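Local structure of metallo-beta-lactamase 1 (Acinetobacter baumannii, 5MMD) at residues L71-S79 / I95-I106; F160-L169 / E208-A217. The protein probably hydrolyses the amide bond of beta-lactam antibiotics to give substituted beta-amino acids, with zinc ions as cofactor. All coordinates share one frame; numbering follows the deposited sequence.

The two contacts lie on opposite sides of the chain's centre, with their own centres about 24 Å apart, and share no helix or strand. Interaction 1 is a buried strand pairing in the seven-stranded sheet, built on backbone hydrogen bonds and bridging waters and ending at a zinc-binding histidine of the active site. Interaction 2 lies further out: a loop without regular structure folds over the helix 208-223, held mainly by leucine and isoleucine packing, with one threonine and one histidine supplying the polar bonds. Each approaches the active-site metals, interaction 1 through His78, interaction 2 because its loop directly follows the zinc ligand Cys159. The zinc on His212 belongs to a separate, outer site.

Interaction 1 of 2, residues L71-S79 / I95-I106; sequences LAGSISTHS and ITTYASALTNEI. With ZN (zinc ion), chain E.
The HxHxD zinc motif of the metallo-beta-lactamase fold begins at His78, just past a parallel strand pair in which Ser74 faces Thr97 and Ile75 faces Tyr98. Ser74 serves the pair with both backbone polar atoms: its N donates to Thr96 O at 2.9 Å, and its O accepts from Tyr98 N at 2.7 Å. A third rung, Ser76 N to Tyr98 O, is the straightest, with 160° at the hydrogen. Tyr98 CG lies beside its own backbone N (chi1 -59°), which turns the edge of the ring toward the Ser74 carbonyl; Tyr98 CD2 lies 3.1 Å from Ser74 O, which is in the ring plane. On the other face, Thr97 CG2 touches Ser74 OG at 3.4 Å. Where the pair starts, the Leu71 and Ile95 side chains meet nearly perpendicular, and CD2 of Leu71 presses tightly on CD1 of Ile95 at 3.5 Å. One water joins Ser74 OG, Ser76 OG and Tyr98 O; Ser76 OG also bonds Lys83 O. Further on, another water links Ser76 O, Ser100 N and Thr103 OG1, the last also bonded to Asp143. Ser79 OG then rests on Ile106 CG2. His78 NE2 binds zinc at 2.1 Å, the site being completed by His80, His140 and a water. Waters thus extend the pairing beyond both ends of the direct bonds, a third joining Ala72 O to Thr96 N, and satisfy buried polar groups along the seam.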
loop_
_atom_site.group_PDB
_atom_site.type_symbol
_atom_site.label_atom_id
_atom_site.label_comp_id
_atom_site.label_asym_id
_atom_site.label_seq_id
_atom_site.Cartn_x
_atom_site.Cartn_y
_atom_site.Cartn_z
ATOM N N LEU A 71 -7.728 13.978 10.453
ATOM C CA LEU A 71 -6.683 13.303 9.659
ATOM C C LEU A 71 -5.395 13.271 10.440
ATOM O O LEU A 71 -4.904 14.303 10.835
ATOM C CB LEU A 71 -6.473 13.997 8.323
ATOM C CG LEU A 71 -5.438 13.373 7.393
ATOM C CD1 LEU A 71 -5.601 11.843 7.237
ATOM C CD2 LEU A 71 -5.573 14.052 6.045
ATOM N N ALA A 72 -4.852 12.079 10.635
ATOM C CA ALA A 72 -3.675 11.876 11.464
ATOM C C ALA A 72 -2.370 11.794 10.653
ATOM O O ALA A 72 -1.311 12.184 11.130
ATOM C CB ALA A 72 -3.848 10.626 12.276
ATOM N N GLY A 73 -2.451 11.311 9.421
ATOM C CA GLY A 73 -1.261 11.102 8.607
ATOM C C GLY A 73 -1.414 10.078 7.486
ATOM O O GLY A 73 -2.470 9.481 7.287
ATOM N N SER A 74 -0.328 9.864 6.766
ATOM C CA SER A 74 -0.302 8.859 5.703
ATOM C C SER A 74 0.991 8.064 5.779
ATOM O O SER A 74 2.036 8.587 6.201
ATOM C CB SER A 74 -0.441 9.515 4.323
ATOM O OG SER A 74 0.753 10.188 3.988
ATOM N N ILE A 75 0.912 6.796 5.396
ATOM C CA ILE A 75 2.078 5.988 5.167
ATOM C C ILE A 75 2.097 5.507 3.691
ATOM O O ILE A 75 1.051 5.132 3.145
ATOM C CB ILE A 75 2.139 4.787 6.135
ATOM C CG1 ILE A 75 3.363 3.935 5.776
ATOM C CG2 ILE A 75 0.862 3.993 6.085
ATOM C CD1 ILE A 75 4.016 3.314 6.895
ATOM N N SER A 76 3.274 5.537 3.052
ATOM C CA SER A 76 3.407 4.990 1.689
ATOM C C SER A 76 4.237 3.709 1.746
ATOM O O SER A 76 5.273 3.668 2.403
ATOM C CB SER A 76 4.022 5.990 0.724
ATOM O OG SER A 76 3.218 7.131 0.602
ATOM N N THR A 77 3.761 2.659 1.076
ATOM C CA THR A 77 4.299 1.322 1.314
ATOM C C THR A 77 5.379 0.916 0.315
ATOM O O THR A 77 6.035 -0.109 0.498
ATOM C CB THR A 77 3.155 0.261 1.323
ATOM O OG1 THR A 77 2.497 0.222 0.044
ATOM C CG2 THR A 77 2.138 0.605 2.376
ATOM N N HIS A 78 5.562 1.704 -0.745
ATOM C CA HIS A 78 6.863 1.701 -1.446
ATOM C C HIS A 78 6.943 2.974 -2.266
ATOM O O HIS A 78 6.001 3.783 -2.246
ATOM C CB HIS A 78 7.077 0.442 -2.310
ATOM C CG HIS A 78 6.119 0.270 -3.450
ATOM N ND1 HIS A 78 4.794 -0.088 -3.284
ATOM C CD2 HIS A 78 6.334 0.293 -4.801
ATOM C CE1 HIS A 78 4.225 -0.211 -4.469
ATOM N NE2 HIS A 78 5.138 -0.003 -5.402
ATOM N N SER A 79 8.040 3.140 -3.011
ATOM C CA SER A 79 8.320 4.426 -3.637
ATOM C C SER A 79 7.489 4.775 -4.890
ATOM O O SER A 79 7.389 5.961 -5.229
ATOM C CB SER A 79 9.816 4.505 -4.017
ATOM O OG SER A 79 10.116 3.601 -5.056
ATOM N N ILE A 95 0.200 17.705 6.792
ATOM C CA ILE A 95 -0.245 16.377 7.158
ATOM C C ILE A 95 0.956 15.428 7.169
ATOM O O ILE A 95 1.553 15.186 6.128
ATOM C CB ILE A 95 -1.281 15.856 6.160
ATOM C CG1 ILE A 95 -2.491 16.799 6.149
ATOM C CG2 ILE A 95 -1.682 14.451 6.500
ATOM C CD1 ILE A 95 -3.417 16.563 5.012
ATOM N N THR A 96 1.296 14.869 8.326
ATOM C CA THR A 96 2.463 13.989 8.421
ATOM C C THR A 96 2.430 12.770 7.480
ATOM O O THR A 96 1.519 11.949 7.502
ATOM C CB THR A 96 2.657 13.493 9.858
ATOM O OG1 THR A 96 2.660 14.620 10.719
ATOM C CG2 THR A 96 3.964 12.778 9.998
ATOM N N THR A 97 3.461 12.682 6.659
ATOM C CA THR A 97 3.684 11.579 5.756
ATOM C C THR A 97 4.785 10.687 6.313
ATOM O O THR A 97 5.789 11.164 6.866
ATOM C CB THR A 97 4.069 12.078 4.353
ATOM O OG1 THR A 97 5.185 12.972 4.459
ATOM C CG2 THR A 97 2.925 12.831 3.747
ATOM N N TYR A 98 4.567 9.395 6.202
ATOM C CA TYR A 98 5.526 8.392 6.634
ATOM C C TYR A 98 5.962 7.501 5.467
ATOM O O TYR A 98 5.184 7.198 4.583
ATOM C CB TYR A 98 4.953 7.472 7.715
ATOM C CG TYR A 98 4.498 8.134 8.976
ATOM C CD1 TYR A 98 5.275 8.089 10.112
ATOM C CD2 TYR A 98 3.269 8.766 9.054
ATOM C CE1 TYR A 98 4.864 8.702 11.287
ATOM C CE2 TYR A 98 2.845 9.371 10.226
ATOM C CZ TYR A 98 3.618 9.310 11.333
ATOM O OH TYR A 98 3.198 9.918 12.508
ATOM N N ALA A 99 7.207 7.028 5.536
ATOM C CA ALA A 99 7.684 5.957 4.686
ATOM C C ALA A 99 8.857 5.301 5.373
ATOM O O ALA A 99 9.375 5.840 6.343
ATOM C CB ALA A 99 8.080 6.486 3.324
ATOM N N SER A 100 9.297 4.145 4.903
ATOM C CA SER A 100 10.535 3.588 5.449
ATOM C C SER A 100 11.744 4.470 5.039
ATOM O O SER A 100 11.681 5.223 4.069
ATOM C CB SER A 100 10.754 2.161 4.961
ATOM O OG SER A 100 11.089 2.143 3.568
ATOM N N ALA A 101 12.834 4.386 5.793
ATOM C CA ALA A 101 14.066 5.118 5.424
ATOM C C ALA A 101 14.511 4.716 3.993
ATOM O O ALA A 101 14.936 5.553 3.235
ATOM C CB ALA A 101 15.143 4.854 6.385
ATOM N N LEU A 102 14.363 3.437 3.655
ATOM C CA LEU A 102 14.772 2.909 2.354
ATOM C C LEU A 102 13.895 3.507 1.236
ATOM O O LEU A 102 14.375 3.975 0.190
ATOM C CB LEU A 102 14.666 1.385 2.337
ATOM C CG LEU A 102 14.936 0.735 0.982
ATOM C CD1 LEU A 102 16.282 1.251 0.395
ATOM C CD2 LEU A 102 14.952 -0.754 1.123
ATOM N N THR A 103 12.600 3.503 1.475
ATOM C CA THR A 103 11.702 4.125 0.526
ATOM C C THR A 103 12.091 5.605 0.307
ATOM O O THR A 103 12.166 6.058 -0.829
ATOM C CB THR A 103 10.268 4.017 0.989
ATOM O OG1 THR A 103 9.830 2.677 0.765
ATOM C CG2 THR A 103 9.373 4.987 0.225
ATOM N N ASN A 104 12.365 6.337 1.394
ATOM C CA ASN A 104 12.762 7.742 1.273
ATOM C C ASN A 104 14.082 7.895 0.505
ATOM O O ASN A 104 14.275 8.861 -0.214
ATOM C CB ASN A 104 12.866 8.418 2.661
ATOM C CG ASN A 104 11.639 9.270 2.978
ATOM O OD1 ASN A 104 10.675 9.299 2.203
ATOM N ND2 ASN A 104 11.668 9.970 4.120
ATOM N N GLU A 105 14.980 6.931 0.632
ATOM C CA GLU A 105 16.258 7.058 -0.059
ATOM C C GLU A 105 16.060 6.904 -1.555
ATOM O O GLU A 105 16.721 7.594 -2.342
ATOM C CB GLU A 105 17.255 6.036 0.447
ATOM C CG GLU A 105 17.866 6.403 1.787
ATOM C CD GLU A 105 18.742 7.683 1.756
ATOM O OE1 GLU A 105 19.469 7.945 0.761
ATOM O OE2 GLU A 105 18.706 8.444 2.758
ATOM N N ILE A 106 15.128 6.020 -1.932
ATOM C CA ILE A 106 14.791 5.804 -3.331
ATOM C C ILE A 106 14.157 7.062 -3.900
ATOM O O ILE A 106 14.606 7.573 -4.934
ATOM C CB ILE A 106 13.873 4.586 -3.494
ATOM C CG1 ILE A 106 14.651 3.322 -3.103
ATOM C CG2 ILE A 106 13.345 4.488 -4.933
ATOM C CD1 ILE A 106 13.779 2.090 -2.917
HETATM ZN ZN ZN E . 4.994 -0.512 -7.476
HETATM O O HOH W 1 -0.559 15.116 10.618
HETATM O O HOH W 2 3.124 8.694 2.938
HETATM O O HOH W 3 7.879 2.757 2.841
HETATM O O HOH W 4 3.444 -0.139 -8.318
#

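Interaction 2 of 2, residues F160-L169 / E208-A217; sequences FIRSLESSGL and ELLKHTKVLA. With ZN (zinc ion), chain D.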
loop_
_atom_site.group_PDB
_atom_site.type_symbol
_atom_site.label_atom_id
_atom_site.label_comp_id
_atom_site.label_asym_id
_atom_site.label_seq_id
_atom_site.Cartn_x
_atom_site.Cartn_y
_atom_site.Cartn_z
ATOM N N PHE A 160 3.077 -5.701 -3.218
ATOM C CA PHE A 160 3.749 -6.931 -2.837
ATOM C C PHE A 160 2.827 -8.136 -2.969
ATOM O O PHE A 160 3.297 -9.296 -3.048
ATOM C CB PHE A 160 4.243 -6.826 -1.377
ATOM C CG PHE A 160 4.874 -8.082 -0.841
ATOM C CD1 PHE A 160 6.123 -8.480 -1.277
ATOM C CD2 PHE A 160 4.226 -8.863 0.120
ATOM C CE1 PHE A 160 6.722 -9.628 -0.792
ATOM C CE2 PHE A 160 4.831 -10.008 0.623
ATOM C CZ PHE A 160 6.083 -10.392 0.150
ATOM N N ILE A 161 1.522 -7.870 -2.924
ATOM C CA ILE A 161 0.517 -8.935 -2.967
ATOM C C ILE A 161 -0.313 -8.766 -4.204
ATOM O O ILE A 161 -0.794 -7.675 -4.486
ATOM C CB ILE A 161 -0.421 -8.941 -1.685
ATOM C CG1 ILE A 161 0.383 -9.251 -0.421
ATOM C CG2 ILE A 161 -1.585 -9.941 -1.866
ATOM C CD1 ILE A 161 1.199 -10.552 -0.494
ATOM N N ARG A 162 -0.461 -9.850 -4.961
ATOM C CA ARG A 162 -1.260 -9.855 -6.175
ATOM C C ARG A 162 -2.689 -10.319 -5.943
ATOM O O ARG A 162 -2.951 -11.173 -5.098
ATOM C CB ARG A 162 -0.608 -10.760 -7.214
ATOM C CG ARG A 162 0.817 -10.304 -7.564
ATOM C CD ARG A 162 0.819 -8.963 -8.305
ATOM N NE ARG A 162 0.268 -9.127 -9.660
ATOM C CZ ARG A 162 -0.098 -8.139 -10.471
ATOM N NH1 ARG A 162 0.011 -6.852 -10.106
ATOM N NH2 ARG A 162 -0.548 -8.455 -11.673
ATOM N N SER A 163 -3.599 -9.757 -6.735
ATOM C CA SER A 163 -4.998 -10.146 -6.689
ATOM C C SER A 163 -5.185 -11.562 -7.215
ATOM O O SER A 163 -4.399 -12.058 -8.059
ATOM C CB SER A 163 -5.850 -9.166 -7.495
ATOM O OG SER A 163 -5.610 -9.369 -8.861
ATOM N N LEU A 164 -6.224 -12.231 -6.723
ATOM C CA LEU A 164 -6.460 -13.606 -7.130
ATOM C C LEU A 164 -6.703 -13.712 -8.639
ATOM O O LEU A 164 -6.503 -14.785 -9.215
ATOM C CB LEU A 164 -7.651 -14.227 -6.406
ATOM C CG LEU A 164 -7.429 -15.038 -5.134
ATOM C CD1 LEU A 164 -8.782 -15.741 -4.831
ATOM C CD2 LEU A 164 -6.297 -16.043 -5.229
ATOM N N GLU A 165 -7.169 -12.633 -9.265
ATOM C CA GLU A 165 -7.473 -12.668 -10.706
ATOM C C GLU A 165 -6.219 -12.536 -11.598
ATOM O O GLU A 165 -6.286 -12.705 -12.822
ATOM C CB GLU A 165 -8.473 -11.552 -11.068
ATOM C CG GLU A 165 -9.851 -11.741 -10.457
ATOM C CD GLU A 165 -9.914 -11.481 -8.924
ATOM O OE1 GLU A 165 -9.145 -10.639 -8.386
ATOM O OE2 GLU A 165 -10.772 -12.137 -8.279
ATOM N N SER A 166 -5.087 -12.268 -10.971
ATOM C CA SER A 166 -3.829 -12.077 -11.674
ATOM C C SER A 166 -3.123 -13.399 -11.855
ATOM O O SER A 166 -2.962 -14.145 -10.895
ATOM C CB SER A 166 -2.931 -11.119 -10.899
ATOM O OG SER A 166 -3.509 -9.831 -10.814
ATOM N N SER A 167 -2.737 -13.713 -13.085
ATOM C CA SER A 167 -1.964 -14.906 -13.376
ATOM C C SER A 167 -0.456 -14.696 -13.181
ATOM O O SER A 167 0.326 -15.639 -13.275
ATOM C CB SER A 167 -2.193 -15.346 -14.841
ATOM O OG SER A 167 -1.576 -14.356 -15.659
ATOM N N GLY A 168 -0.040 -13.450 -13.021
ATOM C CA GLY A 168 1.366 -13.161 -12.869
ATOM C C GLY A 168 1.634 -11.980 -11.958
ATOM O O GLY A 168 0.729 -11.443 -11.301
ATOM N N LEU A 169 2.873 -11.515 -11.976
ATOM C CA LEU A 169 3.343 -10.640 -10.917
ATOM C C LEU A 169 3.162 -9.189 -11.228
ATOM O O LEU A 169 3.462 -8.350 -10.382
ATOM C CB LEU A 169 4.829 -10.916 -10.595
ATOM C CG LEU A 169 5.133 -12.305 -10.022
ATOM C CD1 LEU A 169 6.635 -12.543 -10.079
ATOM C CD2 LEU A 169 4.602 -12.448 -8.593
ATOM N N GLU A 208 -6.273 -16.285 0.924
ATOM C CA GLU A 208 -5.790 -16.932 -0.310
ATOM C C GLU A 208 -4.865 -16.020 -1.144
ATOM O O GLU A 208 -4.016 -16.505 -1.880
ATOM C CB GLU A 208 -6.952 -17.417 -1.199
ATOM C CG GLU A 208 -6.503 -18.304 -2.391
ATOM C CD GLU A 208 -7.680 -18.899 -3.202
ATOM O OE1 GLU A 208 -8.836 -18.464 -2.979
ATOM O OE2 GLU A 208 -7.473 -19.822 -4.052
ATOM N N LEU A 209 -5.010 -14.706 -1.029
ATOM C CA LEU A 209 -4.165 -13.820 -1.798
ATOM C C LEU A 209 -2.697 -14.003 -1.439
ATOM O O LEU A 209 -1.827 -13.878 -2.318
ATOM C CB LEU A 209 -4.564 -12.367 -1.606
ATOM C CG LEU A 209 -5.630 -11.865 -2.585
ATOM C CD1 LEU A 209 -6.939 -12.559 -2.443
ATOM C CD2 LEU A 209 -5.797 -10.353 -2.377
ATOM N N LEU A 210 -2.423 -14.313 -0.174
ATOM C CA LEU A 210 -1.061 -14.554 0.267
ATOM C C LEU A 210 -0.478 -15.831 -0.359
ATOM O O LEU A 210 0.677 -15.814 -0.844
ATOM C CB LEU A 210 -0.998 -14.627 1.794
ATOM C CG LEU A 210 -1.508 -13.392 2.555
ATOM C CD1 LEU A 210 -1.191 -13.513 4.033
ATOM C CD2 LEU A 210 -0.921 -12.098 1.969
ATOM N N LYS A 211 -1.275 -16.904 -0.365
ATOM C CA LYS A 211 -0.868 -18.183 -0.951
ATOM C C LYS A 211 -0.682 -18.038 -2.467
ATOM O O LYS A 211 0.305 -18.504 -3.031
ATOM C CB LYS A 211 -1.879 -19.292 -0.658
ATOM C CG LYS A 211 -2.051 -19.642 0.821
ATOM C CD LYS A 211 -2.892 -20.909 1.085
ATOM N NZ LYS A 211 -2.791 -22.414 -1.025
ATOM N N HIS A 212 -1.646 -17.384 -3.101
ATOM C CA HIS A 212 -1.623 -17.110 -4.532
ATOM C C HIS A 212 -0.327 -16.359 -4.920
ATOM O O HIS A 212 0.354 -16.707 -5.875
ATOM C CB HIS A 212 -2.889 -16.316 -4.906
ATOM C CG HIS A 212 -2.958 -15.897 -6.348
ATOM N ND1 HIS A 212 -3.030 -16.787 -7.396
ATOM C CD2 HIS A 212 -2.949 -14.666 -6.911
ATOM C CE1 HIS A 212 -3.082 -16.126 -8.534
ATOM N NE2 HIS A 212 -3.018 -14.834 -8.265
ATOM N N THR A 213 0.011 -15.313 -4.177
ATOM C CA THR A 213 1.198 -14.532 -4.488
ATOM C C THR A 213 2.507 -15.345 -4.304
ATOM O O THR A 213 3.410 -15.275 -5.155
ATOM C CB THR A 213 1.264 -13.269 -3.632
ATOM O OG1 THR A 213 0.121 -12.439 -3.916
ATOM C CG2 THR A 213 2.535 -12.490 -3.944
ATOM N N LYS A 214 2.575 -16.162 -3.258
ATOM C CA LYS A 214 3.717 -17.044 -3.085
ATOM C C LYS A 214 3.909 -17.950 -4.306
ATOM O O LYS A 214 5.040 -18.105 -4.763
ATOM C CB LYS A 214 3.595 -17.926 -1.841
ATOM C CG LYS A 214 4.834 -18.831 -1.648
ATOM C CD LYS A 214 4.742 -19.771 -0.432
ATOM C CE LYS A 214 3.786 -20.954 -0.633
ATOM N NZ LYS A 214 4.253 -21.972 -1.657
ATOM N N VAL A 215 2.824 -18.581 -4.780
ATOM C CA VAL A 215 2.880 -19.473 -5.950
ATOM C C VAL A 215 3.366 -18.731 -7.180
ATOM O O VAL A 215 4.261 -19.227 -7.897
ATOM C CB VAL A 215 1.499 -20.116 -6.243
ATOM C CG1 VAL A 215 1.460 -20.732 -7.637
ATOM C CG2 VAL A 215 1.189 -21.125 -5.177
ATOM N N LEU A 216 2.824 -17.540 -7.415
ATOM C CA LEU A 216 3.224 -16.735 -8.569
ATOM C C LEU A 216 4.713 -16.374 -8.483
ATOM O O LEU A 216 5.429 -16.329 -9.498
ATOM C CB LEU A 216 2.380 -15.468 -8.665
ATOM C CG LEU A 216 0.872 -15.626 -8.907
ATOM C CD1 LEU A 216 0.216 -14.285 -9.147
ATOM C CD2 LEU A 216 0.614 -16.564 -10.034
ATOM N N ALA A 217 5.179 -16.123 -7.274
ATOM C CA ALA A 217 6.571 -15.705 -7.083
ATOM C C ALA A 217 7.490 -16.889 -7.321
ATOM O O ALA A 217 8.501 -16.764 -8.016
ATOM C CB ALA A 217 6.773 -15.128 -5.706
HETATM ZN ZN ZN D . -3.534 -18.779 -7.375
HETATM O O HOH W 5 -2.962 -20.413 -5.519
#
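His212 stands with its imidazole between Leu164 and Leu216, which cover opposite faces of the ring. Leu164 CA makes a CH-pi contact, 4.0 Å from the ring centroid, while Leu216 CG lies over the other face, shifted toward the rim. With CG anti to the backbone N (chi1 177°), the ring projects from the helix into the loop, and its NE2 donates to Ser166 O at 2.7 Å. That oxygen lies in the ring plane, yet the bond is bent, 131° at the hydrogen. ND1, at the other end of the ring, binds a zinc ion that also carries a water. The Leu164 side chain runs obliquely past the histidine, CD2 reaching His212 CB at 3.4 Å, and lies roughly square to that of Glu208. Thr213 works as a relay: OG1 accepts from Arg162 N at 2.9 Å and donates to Leu209 O, which Thr213 N approaches from the opposite face. Beside it Ile161 splits its branches, CG2 against Leu209 CB and CD1 against Leu210 CD2 at 3.6 Å, all three residues also touching Val197. Leu169 and Leu216 lie alongside, pointing contrary ways, with 3.8 Å between Leu169 CD2 and Leu216 CB. A loop leaving strand 154-158 is thereby laid along the last helix, 208-223, one of the outer helices of the alpha-beta/beta-alpha sandwich typical of metallo-beta-lactamases.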